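Local coordinates for transferrin binding protein B (Actinobacillus suis, PDB 3PQU) that probably binds host transferrin at the bacterial outer membrane as a surface lipoprotein, serving iron acquisition, at residues A[120-133]-A[145-158]. Sequence-based numbering, arbitrary orientation.
Sequences YVRSGYVFDESYSE and FKNGIDGYIYYLGT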
ATOM      1  N   TYR A 120      -7.167   9.092   5.070  1.00 19.56           N
ATOM      2  CA  TYR A 120      -6.295   7.931   4.950  1.00 25.99           C
ATOM      3  C   TYR A 120      -4.877   8.302   4.494  1.00 25.47           C
ATOM      4  O   TYR A 120      -3.970   7.481   4.505  1.00 19.97           O
ATOM      5  CB  TYR A 120      -6.912   6.919   3.975  1.00 21.11           C
ATOM      6  CG  TYR A 120      -8.268   6.413   4.436  1.00 29.85           C
ATOM      7  CD1 TYR A 120      -8.361   5.448   5.438  1.00 31.88           C
ATOM      8  CD2 TYR A 120      -9.446   6.899   3.878  1.00 28.73           C
ATOM      9  CE1 TYR A 120      -9.598   4.981   5.885  1.00 33.21           C
ATOM     10  CE2 TYR A 120     -10.705   6.428   4.319  1.00 27.91           C
ATOM     11  CZ  TYR A 120     -10.761   5.473   5.322  1.00 35.73           C
ATOM     12  OH  TYR A 120     -11.975   4.993   5.765  1.00 47.21           O
ATOM     13  N   VAL A 121      -4.697   9.541   4.085  1.00 19.99           N
ATOM     14  CA  VAL A 121      -3.444   9.945   3.466  1.00 16.17           C
ATOM     15  C   VAL A 121      -2.908  11.215   4.107  1.00 21.02           C
ATOM     16  O   VAL A 121      -3.688  12.056   4.565  1.00 17.51           O
ATOM     17  CB  VAL A 121      -3.655  10.164   1.954  1.00 22.13           C
ATOM     18  CG1 VAL A 121      -2.444  10.822   1.339  1.00 21.60           C
ATOM     19  CG2 VAL A 121      -3.971   8.831   1.272  1.00 22.00           C
ATOM     20  N   ARG A 122      -1.582  11.323   4.166  1.00 14.04           N
ATOM     21  CA  ARG A 122      -0.906  12.563   4.495  1.00 15.42           C
ATOM     22  C   ARG A 122       0.159  12.806   3.425  1.00 19.52           C
ATOM     23  O   ARG A 122       0.844  11.873   3.016  1.00 17.94           O
ATOM     24  CB  ARG A 122      -0.213  12.457   5.863  1.00 20.82           C
ATOM     25  CG  ARG A 122      -1.154  12.356   7.055  1.00 23.27           C
ATOM     26  CD  ARG A 122      -1.862  13.676   7.338  1.00 17.06           C
ATOM     27  NE  ARG A 122      -2.803  13.534   8.450  1.00 23.98           N
ATOM     28  CZ  ARG A 122      -4.076  13.173   8.310  1.00 28.37           C
ATOM     29  NH1 ARG A 122      -4.566  12.930   7.100  1.00 31.83           N
ATOM     30  NH2 ARG A 122      -4.861  13.071   9.375  1.00 24.94           N
ATOM     31  N   SER A 123       0.319  14.045   2.981  1.00 17.43           N
ATOM     32  CA  SER A 123       1.375  14.324   2.022  1.00  9.48           C
ATOM     33  C   SER A 123       1.795  15.766   2.083  1.00 13.06           C
ATOM     34  O   SER A 123       1.101  16.585   2.675  1.00 12.62           O
ATOM     35  CB  SER A 123       0.943  13.993   0.590  1.00 11.99           C
ATOM     36  OG  SER A 123       0.238  15.082   0.009  1.00 16.79           O
ATOM     37  N   GLY A 124       2.927  16.052   1.428  1.00 10.77           N
ATOM     38  CA  GLY A 124       3.418  17.405   1.213  1.00 11.85           C
ATOM     39  C   GLY A 124       4.831  17.546   1.744  1.00 14.26           C
ATOM     40  O   GLY A 124       5.804  17.088   1.141  1.00  9.14           O
ATOM     41  N   TYR A 125       4.946  18.178   2.903  1.00  9.39           N
ATOM     42  CA  TYR A 125       6.256  18.534   3.415  1.00 10.06           C
ATOM     43  C   TYR A 125       6.210  18.707   4.925  1.00 15.79           C
ATOM     44  O   TYR A 125       5.148  18.916   5.530  1.00 15.90           O
ATOM     45  CB  TYR A 125       6.763  19.815   2.738  1.00  8.94           C
ATOM     46  CG  TYR A 125       5.742  20.938   2.739  1.00  9.44           C
ATOM     47  CD1 TYR A 125       5.463  21.659   3.908  1.00 12.07           C
ATOM     48  CD2 TYR A 125       5.041  21.268   1.583  1.00 18.86           C
ATOM     49  CE1 TYR A 125       4.495  22.699   3.922  1.00 15.79           C
ATOM     50  CE2 TYR A 125       4.077  22.308   1.580  1.00 14.92           C
ATOM     51  CZ  TYR A 125       3.821  23.017   2.763  1.00 23.47           C
ATOM     52  OH  TYR A 125       2.881  24.021   2.780  1.00 16.88           O
ATOM     53  N   VAL A 126       7.380  18.566   5.521  1.00 17.29           N
ATOM     54  CA  VAL A 126       7.568  18.814   6.937  0.68 14.45           C
ATOM     55  C   VAL A 126       8.967  19.401   7.041  1.00 17.66           C
ATOM     56  O   VAL A 126       9.911  18.874   6.451  1.00 17.37           O
ATOM     57  CB  VAL A 126       7.407  17.514   7.737  0.68  7.65           C
ATOM     58  CG1 VAL A 126       8.135  16.356   7.039  0.68  6.40           C
ATOM     59  CG2 VAL A 126       7.856  17.694   9.172  0.68  5.17           C
ATOM     60  N   PHE A 127       9.101  20.518   7.737  1.00 18.82           N
ATOM     61  CA  PHE A 127      10.386  21.209   7.689  1.00 21.46           C
ATOM     62  C   PHE A 127      10.629  22.202   8.814  1.00 28.25           C
ATOM     63  O   PHE A 127       9.692  22.662   9.483  1.00 17.95           O
ATOM     64  CB  PHE A 127      10.525  21.915   6.329  1.00 11.32           C
ATOM     65  CG  PHE A 127       9.707  23.187   6.218  1.00 15.07           C
ATOM     66  CD1 PHE A 127      10.285  24.424   6.474  1.00  9.44           C
ATOM     67  CD2 PHE A 127       8.355  23.137   5.873  1.00 20.91           C
ATOM     68  CE1 PHE A 127       9.521  25.606   6.397  1.00 18.03           C
ATOM     69  CE2 PHE A 127       7.593  24.297   5.779  1.00 20.02           C
ATOM     70  CZ  PHE A 127       8.173  25.539   6.040  1.00 17.55           C
ATOM     71  N   ASP A 128      11.910  22.505   9.015  1.00 18.60           N
ATOM     72  CA  ASP A 128      12.366  23.561   9.909  1.00 15.72           C
ATOM     73  C   ASP A 128      12.720  24.735   8.997  1.00 17.77           C
ATOM     74  O   ASP A 128      13.499  24.588   8.059  1.00 16.31           O
ATOM     75  CB  ASP A 128      13.590  23.074  10.711  1.00 15.51           C
ATOM     76  CG  ASP A 128      14.094  24.098  11.727  1.00 25.71           C
ATOM     77  OD1 ASP A 128      13.991  25.308  11.481  1.00 19.67           O
ATOM     78  OD2 ASP A 128      14.635  23.700  12.772  1.00 19.25           O
ATOM     79  N   GLU A 129      12.127  25.893   9.234  1.00 19.15           N
ATOM     80  CA  GLU A 129      12.356  27.037   8.348  1.00 14.02           C
ATOM     81  C   GLU A 129      13.832  27.446   8.276  1.00 21.17           C
ATOM     82  O   GLU A 129      14.293  27.935   7.249  1.00 18.95           O
ATOM     83  CB  GLU A 129      11.554  28.245   8.830  1.00 13.59           C
ATOM     84  CG  GLU A 129      11.782  29.503   8.037  1.00 27.13           C
ATOM     85  CD  GLU A 129      10.910  30.653   8.532  1.00 55.85           C
ATOM     86  OE1 GLU A 129       9.690  30.447   8.706  1.00 44.27           O
ATOM     87  OE2 GLU A 129      11.441  31.765   8.747  1.00 65.43           O
ATOM     88  N   SER A 130      14.568  27.292   9.372  1.00 15.02           N
ATOM     89  CA  SER A 130      15.948  27.759   9.375  1.00 24.63           C
ATOM     90  C   SER A 130      16.812  26.972  10.329  1.00 19.45           C
ATOM     91  O   SER A 130      16.789  27.211  11.544  1.00 22.21           O
ATOM     92  CB  SER A 130      16.025  29.259   9.717  1.00 21.53           C
ATOM     93  OG  SER A 130      17.349  29.750   9.532  1.00 21.39           O
ATOM     94  N   TYR A 131      17.612  26.077   9.759  1.00 21.14           N
ATOM     95  CA  TYR A 131      18.439  25.143  10.527  1.00 15.87           C
ATOM     96  C   TYR A 131      19.860  25.076   9.961  1.00 21.94           C
ATOM     97  O   TYR A 131      20.073  24.885   8.770  1.00 15.87           O
ATOM     98  CB  TYR A 131      17.808  23.730  10.538  1.00 16.11           C
ATOM     99  CG  TYR A 131      18.707  22.698  11.209  1.00 23.74           C
ATOM    100  CD1 TYR A 131      18.818  22.643  12.605  1.00 33.94           C
ATOM    101  CD2 TYR A 131      19.468  21.810  10.457  1.00 33.84           C
ATOM    102  CE1 TYR A 131      19.664  21.721  13.226  1.00 20.97           C
ATOM    103  CE2 TYR A 131      20.314  20.873  11.072  1.00 35.60           C
ATOM    104  CZ  TYR A 131      20.401  20.838  12.448  1.00 39.99           C
ATOM    105  OH  TYR A 131      21.225  19.924  13.053  1.00 53.01           O
ATOM    106  N   SER A 132      20.833  25.223  10.833  1.00 21.74           N
ATOM    107  CA  SER A 132      22.211  25.356  10.412  1.00 23.77           C
ATOM    108  C   SER A 132      22.978  24.080  10.745  1.00 27.45           C
ATOM    109  O   SER A 132      23.015  23.653  11.898  1.00 29.98           O
ATOM    110  CB  SER A 132      22.833  26.562  11.134  1.00 19.93           C
ATOM    111  OG  SER A 132      24.223  26.627  10.906  1.00 36.39           O
ATOM    112  N   GLU A 133      23.568  23.452   9.738  1.00 24.93           N
ATOM    113  CA  GLU A 133      24.430  22.295   9.984  1.00 23.47           C
ATOM    114  C   GLU A 133      25.864  22.663   9.661  1.00 28.67           C
ATOM    115  O   GLU A 133      26.194  22.990   8.517  1.00 29.00           O
ATOM    116  CB  GLU A 133      24.011  21.076   9.146  1.00 25.76           C
ATOM    117  CG  GLU A 133      24.881  19.840   9.409  1.00 44.13           C
ATOM    118  CD  GLU A 133      24.616  18.694   8.434  1.00 50.31           C
ATOM    119  OE1 GLU A 133      24.967  17.535   8.752  1.00 43.92           O
ATOM    120  OE2 GLU A 133      24.063  18.953   7.350  1.00 41.09           O
ATOM    121  N   PHE A 145      28.837  22.939   5.623  1.00 20.64           N
ATOM    122  CA  PHE A 145      28.065  24.082   6.067  1.00 26.69           C
ATOM    123  C   PHE A 145      26.833  24.250   5.211  1.00 28.24           C
ATOM    124  O   PHE A 145      26.937  24.646   4.054  1.00 21.57           O
ATOM    125  CB  PHE A 145      28.887  25.369   6.020  1.00 33.73           C
ATOM    126  CG  PHE A 145      28.076  26.598   6.333  1.00 37.64           C
ATOM    127  CD1 PHE A 145      27.154  26.586   7.373  1.00 32.95           C
ATOM    128  CD2 PHE A 145      28.223  27.757   5.590  1.00 49.72           C
ATOM    129  CE1 PHE A 145      26.387  27.708   7.667  1.00 35.82           C
ATOM    130  CE2 PHE A 145      27.459  28.890   5.877  1.00 45.02           C
ATOM    131  CZ  PHE A 145      26.545  28.867   6.915  1.00 39.41           C
ATOM    132  N   LYS A 146      25.676  23.932   5.790  1.00 24.09           N
ATOM    133  CA  LYS A 146      24.388  24.063   5.118  1.00 20.15           C
ATOM    134  C   LYS A 146      23.458  24.868   6.031  1.00 26.47           C
ATOM    135  O   LYS A 146      23.576  24.813   7.255  1.00 21.48           O
ATOM    136  CB  LYS A 146      23.802  22.683   4.807  1.00 19.53           C
ATOM    137  CG  LYS A 146      24.701  21.792   3.913  1.00 20.31           C
ATOM    138  CD  LYS A 146      24.100  20.383   3.727  1.00 19.86           C
ATOM    139  CE  LYS A 146      24.811  19.602   2.620  1.00 26.43           C
ATOM    140  NZ  LYS A 146      24.281  18.216   2.502  1.00 34.83           N
ATOM    141  N   ASN A 147      22.551  25.629   5.438  1.00 22.94           N
ATOM    142  CA  ASN A 147      21.681  26.496   6.223  1.00 22.33           C
ATOM    143  C   ASN A 147      20.368  26.790   5.531  1.00 15.66           C
ATOM    144  O   ASN A 147      20.237  26.563   4.332  1.00 20.11           O
ATOM    145  CB  ASN A 147      22.391  27.803   6.593  1.00 26.06           C
ATOM    146  CG  ASN A 147      21.720  28.504   7.772  1.00 26.51           C
ATOM    147  OD1 ASN A 147      20.978  27.884   8.528  1.00 28.78           O
ATOM    148  ND2 ASN A 147      21.964  29.794   7.914  1.00 25.01           N
ATOM    149  N   GLY A 148      19.371  27.255   6.289  1.00 14.61           N
ATOM    150  CA  GLY A 148      18.062  27.506   5.719  1.00 13.34           C
ATOM    151  C   GLY A 148      17.083  26.345   5.913  1.00 20.59           C
ATOM    152  O   GLY A 148      17.178  25.600   6.888  1.00 15.98           O
ATOM    153  N   ILE A 149      16.124  26.208   5.002  1.00 16.26           N
ATOM    154  CA  ILE A 149      15.099  25.148   5.128  1.00 21.48           C
ATOM    155  C   ILE A 149      15.722  23.761   5.248  1.00 16.70           C
ATOM    156  O   ILE A 149      16.643  23.422   4.510  1.00 15.80           O
ATOM    157  CB  ILE A 149      14.072  25.198   3.972  1.00 22.09           C
ATOM    158  CG1 ILE A 149      13.139  26.403   4.161  1.00 25.46           C
ATOM    159  CG2 ILE A 149      13.227  23.886   3.856  1.00 15.99           C
ATOM    160  CD1 ILE A 149      12.210  26.628   2.974  1.00 29.07           C
ATOM    161  N   ASP A 150      15.237  22.979   6.207  1.00 21.02           N
ATOM    162  CA  ASP A 150      15.669  21.595   6.363  1.00 20.12           C
ATOM    163  C   ASP A 150      14.442  20.748   6.574  1.00 15.25           C
ATOM    164  O   ASP A 150      13.682  21.000   7.508  1.00 13.27           O
ATOM    165  CB  ASP A 150      16.582  21.427   7.589  1.00 22.77           C
ATOM    166  CG  ASP A 150      17.206  20.044   7.652  1.00 31.11           C
ATOM    167  OD1 ASP A 150      17.283  19.442   8.744  1.00 30.36           O
ATOM    168  OD2 ASP A 150      17.612  19.553   6.588  1.00 32.64           O
ATOM    169  N   GLY A 151      14.232  19.747   5.720  1.00 12.12           N
ATOM    170  CA  GLY A 151      13.040  18.930   5.868  1.00 21.89           C
ATOM    171  C   GLY A 151      12.865  17.940   4.746  1.00 18.31           C
ATOM    172  O   GLY A 151      13.848  17.584   4.093  1.00 16.55           O
ATOM    173  N   TYR A 152      11.615  17.534   4.503  1.00 13.61           N
ATOM    174  CA  TYR A 152      11.310  16.425   3.607  1.00 13.85           C
ATOM    175  C   TYR A 152      10.068  16.683   2.772  1.00 13.46           C
ATOM    176  O   TYR A 152       9.144  17.381   3.201  1.00 12.34           O
ATOM    177  CB  TYR A 152      11.083  15.164   4.437  1.00 18.27           C
ATOM    178  CG  TYR A 152      12.242  14.800   5.323  1.00 16.95           C
ATOM    179  CD1 TYR A 152      13.153  13.817   4.950  1.00 29.47           C
ATOM    180  CD2 TYR A 152      12.444  15.461   6.529  1.00 22.26           C
ATOM    181  CE1 TYR A 152      14.239  13.484   5.775  1.00 23.17           C
ATOM    182  CE2 TYR A 152      13.518  15.144   7.353  1.00 28.30           C
ATOM    183  CZ  TYR A 152      14.410  14.161   6.971  1.00 33.10           C
ATOM    184  OH  TYR A 152      15.467  13.866   7.798  1.00 45.28           O
ATOM    185  N   ILE A 153      10.049  16.113   1.579  1.00 14.19           N
ATOM    186  CA  ILE A 153       8.826  16.039   0.777  1.00 11.14           C
ATOM    187  C   ILE A 153       8.374  14.586   0.892  1.00 21.58           C
ATOM    188  O   ILE A 153       9.205  13.685   0.845  1.00 15.37           O
ATOM    189  CB  ILE A 153       9.115  16.368  -0.680  1.00 13.14           C
ATOM    190  CG1 ILE A 153       9.800  17.759  -0.796  1.00 11.51           C
ATOM    191  CG2 ILE A 153       7.836  16.277  -1.517  1.00  8.10           C
ATOM    192  CD1 ILE A 153       9.013  18.943  -0.174  1.00 11.00           C
ATOM    193  N   TYR A 154       7.083  14.332   1.056  1.00 18.19           N
ATOM    194  CA  TYR A 154       6.665  12.949   1.245  1.00 12.99           C
ATOM    195  C   TYR A 154       5.200  12.728   0.898  1.00 14.22           C
ATOM    196  O   TYR A 154       4.430  13.679   0.757  1.00 20.01           O
ATOM    197  CB  TYR A 154       6.896  12.524   2.704  1.00 11.54           C
ATOM    198  CG  TYR A 154       5.785  13.018   3.631  1.00  9.68           C
ATOM    199  CD1 TYR A 154       4.763  12.158   4.063  1.00 10.95           C
ATOM    200  CD2 TYR A 154       5.723  14.342   4.023  1.00  6.78           C
ATOM    201  CE1 TYR A 154       3.737  12.614   4.896  1.00 16.06           C
ATOM    202  CE2 TYR A 154       4.696  14.812   4.855  1.00 13.34           C
ATOM    203  CZ  TYR A 154       3.709  13.940   5.273  1.00 23.02           C
ATOM    204  OH  TYR A 154       2.704  14.395   6.087  1.00 18.70           O
ATOM    205  N   TYR A 155       4.827  11.458   0.795  1.00 11.52           N
ATOM    206  CA  TYR A 155       3.438  11.067   0.961  1.00  7.34           C
ATOM    207  C   TYR A 155       3.401   9.790   1.785  1.00 15.26           C
ATOM    208  O   TYR A 155       4.347   9.001   1.781  1.00 16.38           O
ATOM    209  CB  TYR A 155       2.702  10.885  -0.407  1.00  8.12           C
ATOM    210  CG  TYR A 155       2.959   9.553  -1.112  1.00 17.94           C
ATOM    211  CD1 TYR A 155       2.185   8.429  -0.826  1.00 19.34           C
ATOM    212  CD2 TYR A 155       3.964   9.428  -2.072  1.00 20.69           C
ATOM    213  CE1 TYR A 155       2.416   7.206  -1.478  1.00 16.38           C
ATOM    214  CE2 TYR A 155       4.206   8.215  -2.718  1.00 18.25           C
ATOM    215  CZ  TYR A 155       3.425   7.103  -2.413  1.00 25.01           C
ATOM    216  OH  TYR A 155       3.643   5.894  -3.058  1.00 22.79           O
ATOM    217  N   LEU A 156       2.300   9.580   2.490  1.00 14.43           N
ATOM    218  CA  LEU A 156       2.131   8.353   3.253  1.00 13.91           C
ATOM    219  C   LEU A 156       0.655   8.005   3.327  1.00 19.94           C
ATOM    220  O   LEU A 156      -0.167   8.849   3.671  1.00 24.07           O
ATOM    221  CB  LEU A 156       2.674   8.540   4.672  1.00 18.78           C
ATOM    222  CG  LEU A 156       2.513   7.362   5.619  1.00 22.03           C
ATOM    223  CD1 LEU A 156       3.282   6.153   5.081  1.00 21.05           C
ATOM    224  CD2 LEU A 156       3.005   7.741   7.004  1.00 26.90           C
ATOM    225  N   GLY A 157       0.318   6.764   3.013  1.00 18.93           N
ATOM    226  CA  GLY A 157      -1.064   6.347   3.040  1.00 18.11           C
ATOM    227  C   GLY A 157      -1.262   5.162   3.951  1.00 25.96           C
ATOM    228  O   GLY A 157      -0.306   4.473   4.317  1.00 21.64           O
ATOM    229  N   THR A 158      -2.515   4.928   4.325  1.00 22.57           N
ATOM    230  CA  THR A 158      -2.850   3.788   5.153  1.00 21.15           C
ATOM    231  C   THR A 158      -4.027   3.055   4.531  1.00 28.90           C
ATOM    232  O   THR A 158      -4.798   3.635   3.768  1.00 24.37           O
ATOM    233  CB  THR A 158      -3.168   4.222   6.607  1.00 34.89           C
ATOM    234  OG1 THR A 158      -3.377   3.061   7.430  1.00 41.62           O
ATOM    235  CG2 THR A 158      -4.413   5.083   6.638  1.00 20.92           C
TER
HETATM  236  O   HOH W   1      19.758  28.846  10.734  1.00 19.74           O
HETATM  237  O   HOH W   2      23.352  16.773   5.187  1.00 71.14           O
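R122 and L156 trade both backbone hydrogen bonds, as do G124 and Y154, V126 and Y152, and D128 and D150, where antiparallel strands 121-128 and 150-157 pair. Past D128 the register shifts by one. E133 and K146 then pair in a second short ladder, and Y131 N donates a hydrogen bond to G148 O (2.9 Å) between the two.

The Y154 ring folds back across the partner strand. Its CG lies between the backbone N and the carbonyl carbon (chi1 80°). One ring face therefore covers the backbone at G124, which has no side chain, and takes a CH-pi contact from S123 CA, 4.2 Å from the ring centroid. On the opposite sheet face, Y125 CB touches I153 CD1 (3.8 Å). F127, on the same face as Y125, reaches the loop before strand 150-157, its CD1 meeting I149 CG2 (4.0 Å).

The Y131 ring runs alongside the D150 carboxylate, CD2 3.6 Å from OD1, with the two planes 20° apart. D150 OD1 is held by a salt bridge to K97 NZ. D128 OD1 accepts from S130 N (3.0 Å), an Asx turn at the strand end. OD1 also hydrogen-bonds S100 OG, and OD2 hydrogen-bonds T98 OG1. One water joins S130 OG to N147 OD1, and another joins E133 OE2 to K146 NZ.

The pair lies within the N-lobe handle region. Strands 43-47 and 103-105 flank it in the same sheet. V121, S123, I153 and Y155 pack on barrel strands 306-312 and 318-326, joining handle to barrel.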